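Local coordinates for protein probable sugar kinase (Clostridium perfringens, PDB 3KZH) that probably transfers a phosphate group to a carbohydrate as a pfkB-family kinase of the ribokinase type, and binds beta-D-glucopyranose in a pocket, at residues M62-N67 / D87-E92; K243-D248 / T311-K316; V277-T282 / T302-L307. All blocks are in the same frame, centred on the assembly; numbering follows the deposited sequence.

How the contacts relate
Contact 1 (62-67 with 87-92) lies on one side of the chain's centre, and contacts 2 and 3 lie together on the other. Its centre is about 41 Å from that of contact 2 and about 33 Å from that of contact 3. Contact 1 also comes first in sequence, just past strand 59-62 near one edge of the large sheet, whereas contact 2 pairs strands 239-244 and 312-317 at the opposite edge. Contact 3 packs helix 273-288 against helix 300-308 and is nested within the loop that contact 2 closes. Trp312 of contact 2 reaches Lys278, Thr282 and Leu307 of contact 3, joining the last strand to the helical layer as one C-terminal unit.

Contact 1 of 3, residues M62-N67 / D87-E92; sequences MSILGN and DSMVIE
Ser63 and Ser88 start the pairing of 62-67 with 87-92: the backbone N of Ser63 donates to Ser88 OG at 3.0 Å, so a side-chain oxygen, not a backbone one, takes this N-H. Ser88 OG also bonds Met85 O, while Ser63 OG turns to Gly13 and Ser15. A parallel ladder follows. Met89 N bonds Ser63 O, Leu65 N meets Met89 O at 2.7 Å, nearly in line with the C=O bond, and Ile91 N reaches Leu65 O at a longer 3.3 Å from above the carbonyl plane.

The packed face belongs to Ile64 and Met89, a selenomethionine. Their side chains run side by side in the same direction, and Met89, bent at its last torsion (chi3 91°), turns its CE methyl against Ile64 CG2 at 3.4 Å. Ile91 CD1 comes to the same CG2 of Ile64 at 4.2 Å, and Ser118 adjoins both isoleucines. On the other face Leu65 leans on Ile74 and Val75 of helix 69-81, and Val90 is exposed.

Toward Asn67 and Glu92 the pairing slackens. Asn67 ND2 and Glu92 OE2 are 3.4 Å apart at a poor angle, with amide and carboxylate planes 69° apart, so this exposed pair makes no hydrogen bond. The short parallel ladder continues just beyond the beta-alpha-beta unit of strand 59-62, helix 69-81 and strand 83-84, in the ribokinase-like fold.

Contact 2 of 3, residues K243-D248 / T311-K316; sequences KATEVD and TWEEEK
Thr311 O is approached by two groups of Thr245: the backbone N donates to it at 3.2 Å, nearly straight on to the carbonyl, and the hydroxyl OG1 lies 3.1 Å from the same oxygen. With chi1 64° OG1 sits between the backbone N and the carbonyl carbon, on the side that brings it to Thr311. A water joins the two residues here, donating to Thr245 O, accepting from Thr311 N and bonding Thr245 OG1.

Beyond this point the strands pair antiparallel. Lys243 and Glu313 form the hydrogen-bonded pair, each backbone N donating to the other's O at 2.9 Å, and Ala244 faces Trp312 in the non-hydrogen-bonded pair. On the Ala244 side of the sheet, Ala244 CB meets Trp312 CZ3 at 3.6 Å, approaching the indole obliquely, while Lys243 O lies at the ring's edge. Lys278 of helix 273-288 makes a cation-pi contact with the same indole.

On the other side Lys243 and Glu313 lie alongside each other, both extended. Lys243 NZ stays 4.0 Å from Glu313 OE1, beyond a salt bridge, and Thr245 CG2 touches Glu313 OE2 at 3.6 Å. The strands are therefore joined mainly by backbone bonds and the water-bridged meeting of Thr245 and Thr311, with the lysine and glutamate charges likely to add only a diffuse attraction at the solvent-facing edge.

Contact 3 of 3, residues V277-T282 / T302-L307; sequences VKFAMT and TVLAKL
Two helices of the C-terminal part of the chain, 273-288 and 300-308, cross here at a steep angle: their short segments approach to 9.4 Å between axes, with 111° between their N-to-C directions. The meeting is almost wholly apolar. Val303 places CG1 over one face of the Phe279 ring, 3.8 Å from the centroid and 16° off the normal, a CH-pi contact shifted toward the CZ rim. That methyl is anti to the backbone N (chi1 -180°), which carries it out from helix 300-308 to the ring. Leu304 adds a different approach, its CD2 lying in the ring plane at the edge, 3.7 Å from Phe279 CE1. Tyr265, from helix 255-268, also stacks with Phe279, so the aromatic ring links a third helix to the pair.

Deeper in the crossing, Thr282 is the central contributor from helix 273-288. Its CG2 comes within 3.2 Å of Val303 O and also rests against Lys306 CB, while the Thr282 and Lys306 side chains run antiparallel alongside each other. The hydroxyl turns back to its own helix: Thr282 OG1 donates to Lys278 O at 2.8 Å. That carbonyl also accepts from Thr282 N, the two donors coming from opposite faces of its plane, so the buried hydroxyl is satisfied within one turn. In the ribokinase-like fold such helices cover a central sheet, and here Val277 reaches Ile231 and Tyr233 of strand 231-234. Leu307 crosses Thr282 at about a right angle, its CD1 lying 3.7 Å from Thr282 OG1 and 3.8 Å from Lys278 CB. Trp312, on the strand that follows helix 300-308, packs against Leu307 and Thr282.

Contact 1 of 3, residues M62-N67 / D87-E92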
loop_
_atom_site.group_PDB
_atom_site.type_symbol
_atom_site.label_atom_id
_atom_site.label_comp_id
_atom_site.label_asym_id
_atom_site.label_seq_id
_atom_site.Cartn_x
_atom_site.Cartn_y
_atom_site.Cartn_z
HETATM N N MSE A 62 -10.660 17.523 -3.006
HETATM C CA MSE A 62 -11.787 16.860 -2.364
HETATM C C MSE A 62 -12.041 15.548 -3.098
HETATM O O MSE A 62 -12.451 15.537 -4.254
HETATM C CB MSE A 62 -13.020 17.765 -2.397
HETATM C CG MSE A 62 -14.174 17.344 -1.482
HETATM SE SE MSE A 62 -15.672 18.542 -1.662
HETATM C CE MSE A 62 -14.843 20.053 -0.853
ATOM N N SER A 63 -11.798 14.444 -2.403
ATOM C CA SER A 63 -11.958 13.136 -2.998
ATOM C C SER A 63 -12.813 12.220 -2.152
ATOM O O SER A 63 -13.559 12.675 -1.276
ATOM C CB SER A 63 -10.574 12.521 -3.228
ATOM O OG SER A 63 -10.613 11.458 -4.171
ATOM N N ILE A 64 -12.741 10.929 -2.476
ATOM C CA ILE A 64 -13.459 9.868 -1.785
ATOM C C ILE A 64 -12.432 8.813 -1.344
ATOM O O ILE A 64 -11.865 8.100 -2.168
ATOM C CB ILE A 64 -14.517 9.212 -2.711
ATOM C CG1 ILE A 64 -15.620 10.221 -3.074
ATOM C CG2 ILE A 64 -15.084 7.974 -2.058
ATOM C CD1 ILE A 64 -16.556 9.770 -4.180
ATOM N N LEU A 65 -12.178 8.751 -0.042
ATOM C CA LEU A 65 -11.251 7.774 0.510
ATOM C C LEU A 65 -12.014 6.673 1.240
ATOM O O LEU A 65 -13.247 6.733 1.354
ATOM C CB LEU A 65 -10.239 8.441 1.439
ATOM C CG LEU A 65 -9.235 9.404 0.818
ATOM C CD1 LEU A 65 -8.482 10.070 1.923
ATOM C CD2 LEU A 65 -8.295 8.695 -0.137
ATOM N N GLY A 66 -11.280 5.692 1.763
ATOM C CA GLY A 66 -11.936 4.590 2.431
ATOM C C GLY A 66 -11.570 4.166 3.825
ATOM O O GLY A 66 -11.998 3.084 4.213
ATOM N N ASN A 67 -10.775 4.952 4.562
ATOM C CA ASN A 67 -10.387 4.637 5.962
ATOM C C ASN A 67 -9.385 3.464 6.119
ATOM O O ASN A 67 -8.768 3.293 7.176
ATOM C CB ASN A 67 -11.672 4.449 6.823
ATOM C CG ASN A 67 -11.399 4.124 8.278
ATOM O OD1 ASN A 67 -10.728 4.877 8.983
ATOM N ND2 ASN A 67 -11.932 2.993 8.735
ATOM N N ASP A 87 -10.971 18.186 3.349
ATOM C CA ASP A 87 -12.408 18.178 3.111
ATOM C C ASP A 87 -12.967 16.988 2.338
ATOM O O ASP A 87 -14.126 17.019 1.914
ATOM C CB ASP A 87 -12.825 19.500 2.447
ATOM C CG ASP A 87 -12.417 20.711 3.260
ATOM O OD1 ASP A 87 -12.922 20.861 4.386
ATOM O OD2 ASP A 87 -11.573 21.501 2.784
ATOM N N SER A 88 -12.176 15.921 2.211
ATOM C CA SER A 88 -12.585 14.715 1.479
ATOM C C SER A 88 -13.579 13.833 2.233
ATOM O O SER A 88 -13.757 13.962 3.454
ATOM C CB SER A 88 -11.370 13.851 1.113
ATOM O OG SER A 88 -10.446 14.547 0.305
HETATM N N MSE A 89 -14.222 12.934 1.487
HETATM C CA MSE A 89 -15.168 11.983 2.067
HETATM C C MSE A 89 -14.455 10.708 2.482
HETATM O O MSE A 89 -13.765 10.091 1.674
HETATM C CB MSE A 89 -16.314 11.645 1.095
HETATM C CG MSE A 89 -17.320 10.588 1.636
HETATM SE SE MSE A 89 -18.750 10.214 0.431
HETATM C CE MSE A 89 -17.965 8.774 -0.520
ATOM N N VAL A 90 -14.591 10.358 3.755
ATOM C CA VAL A 90 -14.002 9.140 4.290
ATOM C C VAL A 90 -15.140 8.169 4.646
ATOM O O VAL A 90 -16.069 8.531 5.370
ATOM C CB VAL A 90 -13.048 9.425 5.516
ATOM C CG1 VAL A 90 -11.922 10.370 5.104
ATOM C CG2 VAL A 90 -13.807 10.020 6.717
ATOM N N ILE A 91 -15.105 6.972 4.060
ATOM C CA ILE A 91 -16.127 5.954 4.316
ATOM C C ILE A 91 -15.648 4.937 5.343
ATOM O O ILE A 91 -14.721 4.166 5.084
ATOM C CB ILE A 91 -16.546 5.188 3.028
ATOM C CG1 ILE A 91 -16.904 6.162 1.917
ATOM C CG2 ILE A 91 -17.773 4.287 3.311
ATOM C CD1 ILE A 91 -17.143 5.503 0.606
ATOM N N GLU A 92 -16.328 4.921 6.489
ATOM C CA GLU A 92 -16.026 3.998 7.579
ATOM C C GLU A 92 -16.352 2.561 7.173
ATOM O O GLU A 92 -17.488 2.255 6.782
ATOM C CB GLU A 92 -16.801 4.399 8.832
ATOM C CG GLU A 92 -16.185 5.583 9.579
ATOM C CD GLU A 92 -15.319 5.168 10.771
ATOM O OE1 GLU A 92 -15.453 5.806 11.839
ATOM O OE2 GLU A 92 -14.514 4.212 10.651
#

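Contact 2 of 3, residues K243-D248 / T311-K316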
loop_
_atom_site.group_PDB
_atom_site.type_symbol
_atom_site.label_atom_id
_atom_site.label_comp_id
_atom_site.label_asym_id
_atom_site.label_seq_id
_atom_site.Cartn_x
_atom_site.Cartn_y
_atom_site.Cartn_z
ATOM N N LYS A 243 2.708 25.451 -30.546
ATOM C CA LYS A 243 3.285 24.117 -30.573
ATOM C C LYS A 243 4.739 24.218 -30.153
ATOM O O LYS A 243 5.373 25.255 -30.341
ATOM C CB LYS A 243 3.176 23.558 -32.000
ATOM C CG LYS A 243 3.809 22.206 -32.264
ATOM C CD LYS A 243 3.931 21.989 -33.751
ATOM C CE LYS A 243 4.887 20.859 -34.068
ATOM N NZ LYS A 243 4.973 20.627 -35.540
ATOM N N ALA A 244 5.241 23.158 -29.528
ATOM C CA ALA A 244 6.632 23.100 -29.115
ATOM C C ALA A 244 7.376 22.179 -30.067
ATOM O O ALA A 244 6.831 21.177 -30.535
ATOM C CB ALA A 244 6.751 22.589 -27.691
ATOM N N THR A 245 8.608 22.553 -30.394
ATOM C CA THR A 245 9.455 21.736 -31.260
ATOM C C THR A 245 10.257 20.821 -30.314
ATOM O O THR A 245 10.227 21.016 -29.090
ATOM C CB THR A 245 10.413 22.617 -32.134
ATOM O OG1 THR A 245 11.332 23.330 -31.297
ATOM C CG2 THR A 245 9.626 23.626 -32.953
ATOM N N GLU A 246 10.909 19.797 -30.867
ATOM C CA GLU A 246 11.751 18.853 -30.100
ATOM C C GLU A 246 11.097 18.024 -28.973
ATOM O O GLU A 246 11.772 17.644 -28.007
ATOM C CB GLU A 246 13.015 19.572 -29.559
ATOM C CG GLU A 246 13.986 20.090 -30.618
ATOM C CD GLU A 246 14.574 18.979 -31.469
ATOM O OE1 GLU A 246 15.246 18.086 -30.899
ATOM O OE2 GLU A 246 14.346 18.989 -32.699
ATOM N N VAL A 247 9.802 17.731 -29.100
ATOM C CA VAL A 247 9.095 16.936 -28.086
ATOM C C VAL A 247 9.023 15.456 -28.488
ATOM O O VAL A 247 8.348 15.093 -29.460
ATOM C CB VAL A 247 7.649 17.476 -27.795
ATOM C CG1 VAL A 247 6.994 16.694 -26.662
ATOM C CG2 VAL A 247 7.688 18.940 -27.417
ATOM N N ASP A 248 9.736 14.619 -27.734
ATOM C CA ASP A 248 9.752 13.170 -27.953
ATOM C C ASP A 248 8.904 12.536 -26.853
ATOM O O ASP A 248 9.127 12.790 -25.661
ATOM C CB ASP A 248 11.186 12.605 -27.902
ATOM C CG ASP A 248 12.089 13.157 -29.006
ATOM O OD1 ASP A 248 11.598 13.411 -30.131
ATOM O OD2 ASP A 248 13.302 13.330 -28.744
ATOM N N THR A 311 11.818 26.131 -27.951
ATOM C CA THR A 311 11.590 26.899 -29.173
ATOM C C THR A 311 10.136 26.626 -29.569
ATOM O O THR A 311 9.738 25.463 -29.728
ATOM C CB THR A 311 12.573 26.482 -30.303
ATOM O OG1 THR A 311 13.906 26.838 -29.916
ATOM C CG2 THR A 311 12.235 27.189 -31.629
ATOM N N TRP A 312 9.363 27.701 -29.726
ATOM C CA TRP A 312 7.944 27.608 -30.059
ATOM C C TRP A 312 7.538 28.020 -31.473
ATOM O O TRP A 312 8.171 28.868 -32.098
ATOM C CB TRP A 312 7.101 28.448 -29.072
ATOM C CG TRP A 312 7.365 28.223 -27.588
ATOM C CD1 TRP A 312 8.231 28.923 -26.798
ATOM C CD2 TRP A 312 6.755 27.240 -26.738
ATOM N NE1 TRP A 312 8.210 28.436 -25.512
ATOM C CE2 TRP A 312 7.313 27.405 -25.440
ATOM C CE3 TRP A 312 5.790 26.231 -26.936
ATOM C CZ2 TRP A 312 6.943 26.590 -24.344
ATOM C CZ3 TRP A 312 5.418 25.412 -25.839
ATOM C CH2 TRP A 312 5.998 25.603 -24.564
ATOM N N GLU A 313 6.476 27.385 -31.965
ATOM C CA GLU A 313 5.872 27.707 -33.255
ATOM C C GLU A 313 4.564 28.335 -32.797
ATOM O O GLU A 313 3.755 27.673 -32.141
ATOM C CB GLU A 313 5.605 26.457 -34.094
ATOM C CG GLU A 313 6.805 25.972 -34.894
ATOM C CD GLU A 313 6.519 24.713 -35.690
ATOM O OE1 GLU A 313 5.403 24.577 -36.240
ATOM O OE2 GLU A 313 7.421 23.853 -35.767
ATOM N N GLU A 314 4.432 29.643 -33.028
ATOM C CA GLU A 314 3.255 30.413 -32.617
ATOM C C GLU A 314 2.502 30.993 -33.800
ATOM O O GLU A 314 3.105 31.426 -34.773
ATOM C CB GLU A 314 3.659 31.551 -31.662
ATOM C CG GLU A 314 4.367 31.109 -30.392
ATOM C CD GLU A 314 4.762 32.267 -29.505
ATOM O OE1 GLU A 314 3.866 32.990 -29.030
ATOM O OE2 GLU A 314 5.970 32.442 -29.252
ATOM N N GLU A 315 1.174 30.980 -33.703
ATOM C CA GLU A 315 0.262 31.487 -34.733
ATOM C C GLU A 315 -0.858 32.240 -34.017
ATOM O O GLU A 315 -1.349 31.769 -32.992
ATOM C CB GLU A 315 -0.348 30.320 -35.536
ATOM C CG GLU A 315 0.630 29.560 -36.450
ATOM C CD GLU A 315 0.076 28.248 -37.015
ATOM O OE1 GLU A 315 -1.087 28.199 -37.469
ATOM O OE2 GLU A 315 0.835 27.258 -37.039
ATOM N N LYS A 316 -1.222 33.424 -34.521
ATOM C CA LYS A 316 -2.294 34.237 -33.927
ATOM C C LYS A 316 -3.355 34.575 -34.972
ATOM O O LYS A 316 -3.027 35.086 -36.032
ATOM C CB LYS A 316 -1.765 35.567 -33.346
ATOM C CG LYS A 316 -0.753 35.496 -32.191
ATOM C CD LYS A 316 -0.683 36.815 -31.387
ATOM C CE LYS A 316 -0.346 38.057 -32.237
ATOM N NZ LYS A 316 0.999 38.024 -32.901
HETATM O O HOH W 1 12.245 23.158 -28.316
#

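Contact 3 of 3, residues V277-T282 / T302-L307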
loop_
_atom_site.group_PDB
_atom_site.type_symbol
_atom_site.label_atom_id
_atom_site.label_comp_id
_atom_site.label_asym_id
_atom_site.label_seq_id
_atom_site.Cartn_x
_atom_site.Cartn_y
_atom_site.Cartn_z
ATOM N N VAL A 277 -0.738 28.965 -21.854
ATOM C CA VAL A 277 -0.664 27.901 -22.857
ATOM C C VAL A 277 0.748 27.304 -22.915
ATOM O O VAL A 277 0.892 26.087 -22.929
ATOM C CB VAL A 277 -1.135 28.451 -24.253
ATOM C CG1 VAL A 277 -1.004 27.444 -25.335
ATOM C CG2 VAL A 277 -2.578 28.820 -24.186
ATOM N N LYS A 278 1.763 28.166 -22.825
ATOM C CA LYS A 278 3.165 27.748 -22.859
ATOM C C LYS A 278 3.627 27.036 -21.596
ATOM O O LYS A 278 4.321 26.014 -21.684
ATOM C CB LYS A 278 4.085 28.938 -23.135
ATOM C CG LYS A 278 4.094 29.418 -24.572
ATOM C CD LYS A 278 5.033 30.598 -24.706
ATOM C CE LYS A 278 4.709 31.405 -25.936
ATOM N NZ LYS A 278 5.430 32.709 -25.966
ATOM N N PHE A 279 3.188 27.556 -20.439
ATOM C CA PHE A 279 3.517 27.014 -19.106
ATOM C C PHE A 279 2.877 25.631 -18.961
ATOM O O PHE A 279 3.543 24.671 -18.581
ATOM C CB PHE A 279 3.042 27.978 -17.986
ATOM C CG PHE A 279 3.510 27.589 -16.589
ATOM C CD1 PHE A 279 4.677 28.161 -16.038
ATOM C CD2 PHE A 279 2.836 26.583 -15.847
ATOM C CE1 PHE A 279 5.172 27.736 -14.772
ATOM C CE2 PHE A 279 3.326 26.149 -14.583
ATOM C CZ PHE A 279 4.499 26.728 -14.049
ATOM N N ALA A 280 1.579 25.562 -19.245
ATOM C CA ALA A 280 0.809 24.324 -19.178
ATOM C C ALA A 280 1.288 23.269 -20.180
ATOM O O ALA A 280 1.241 22.077 -19.896
ATOM C CB ALA A 280 -0.656 24.626 -19.391
HETATM N N MSE A 281 1.772 23.720 -21.337
HETATM C CA MSE A 281 2.274 22.822 -22.367
HETATM C C MSE A 281 3.629 22.260 -21.975
HETATM O O MSE A 281 3.911 21.089 -22.249
HETATM C CB MSE A 281 2.359 23.530 -23.704
HETATM C CG MSE A 281 1.913 22.664 -24.866
HETATM SE SE MSE A 281 1.921 23.613 -26.544
HETATM C CE MSE A 281 1.337 25.286 -25.947
ATOM N N THR A 282 4.440 23.088 -21.300
ATOM C CA THR A 282 5.767 22.683 -20.793
ATOM C C THR A 282 5.586 21.560 -19.757
ATOM O O THR A 282 6.346 20.598 -19.753
ATOM C CB THR A 282 6.546 23.889 -20.169
ATOM O OG1 THR A 282 6.824 24.849 -21.197
ATOM C CG2 THR A 282 7.861 23.445 -19.543
ATOM N N THR A 302 11.782 23.387 -12.443
ATOM C CA THR A 302 12.018 22.536 -13.625
ATOM C C THR A 302 11.123 22.922 -14.816
ATOM O O THR A 302 11.553 22.841 -15.965
ATOM C CB THR A 302 11.905 20.993 -13.342
ATOM O OG1 THR A 302 10.541 20.565 -13.390
ATOM C CG2 THR A 302 12.483 20.632 -11.985
ATOM N N VAL A 303 9.896 23.376 -14.524
ATOM C CA VAL A 303 8.935 23.811 -15.547
ATOM C C VAL A 303 9.443 25.106 -16.172
ATOM O O VAL A 303 9.520 25.206 -17.391
ATOM C CB VAL A 303 7.491 24.023 -14.970
ATOM C CG1 VAL A 303 6.532 24.470 -16.060
ATOM C CG2 VAL A 303 6.987 22.768 -14.344
ATOM N N LEU A 304 9.865 26.048 -15.328
ATOM C CA LEU A 304 10.410 27.331 -15.787
ATOM C C LEU A 304 11.738 27.200 -16.547
ATOM O O LEU A 304 11.972 27.927 -17.511
ATOM C CB LEU A 304 10.576 28.303 -14.619
ATOM C CG LEU A 304 9.324 28.868 -13.935
ATOM C CD1 LEU A 304 9.753 29.852 -12.850
ATOM C CD2 LEU A 304 8.414 29.567 -14.928
ATOM N N ALA A 305 12.567 26.235 -16.143
ATOM C CA ALA A 305 13.865 25.973 -16.783
ATOM C C ALA A 305 13.681 25.376 -18.177
ATOM O O ALA A 305 14.441 25.704 -19.090
ATOM C CB ALA A 305 14.718 25.037 -15.919
ATOM N N LYS A 306 12.664 24.521 -18.335
ATOM C CA LYS A 306 12.364 23.896 -19.626
ATOM C C LYS A 306 11.619 24.863 -20.547
ATOM O O LYS A 306 11.771 24.785 -21.759
ATOM C CB LYS A 306 11.569 22.597 -19.459
ATOM C CG LYS A 306 11.726 21.630 -20.642
ATOM C CD LYS A 306 10.438 20.904 -20.982
ATOM C CE LYS A 306 10.598 19.993 -22.183
ATOM N NZ LYS A 306 11.563 18.896 -21.925
ATOM N N LEU A 307 10.851 25.785 -19.961
ATOM C CA LEU A 307 10.096 26.806 -20.699
ATOM C C LEU A 307 11.042 27.798 -21.397
ATOM O O LEU A 307 10.769 28.234 -22.515
ATOM C CB LEU A 307 9.146 27.555 -19.737
ATOM C CG LEU A 307 8.404 28.840 -20.154
ATOM C CD1 LEU A 307 7.338 28.521 -21.166
ATOM C CD2 LEU A 307 7.798 29.534 -18.949
#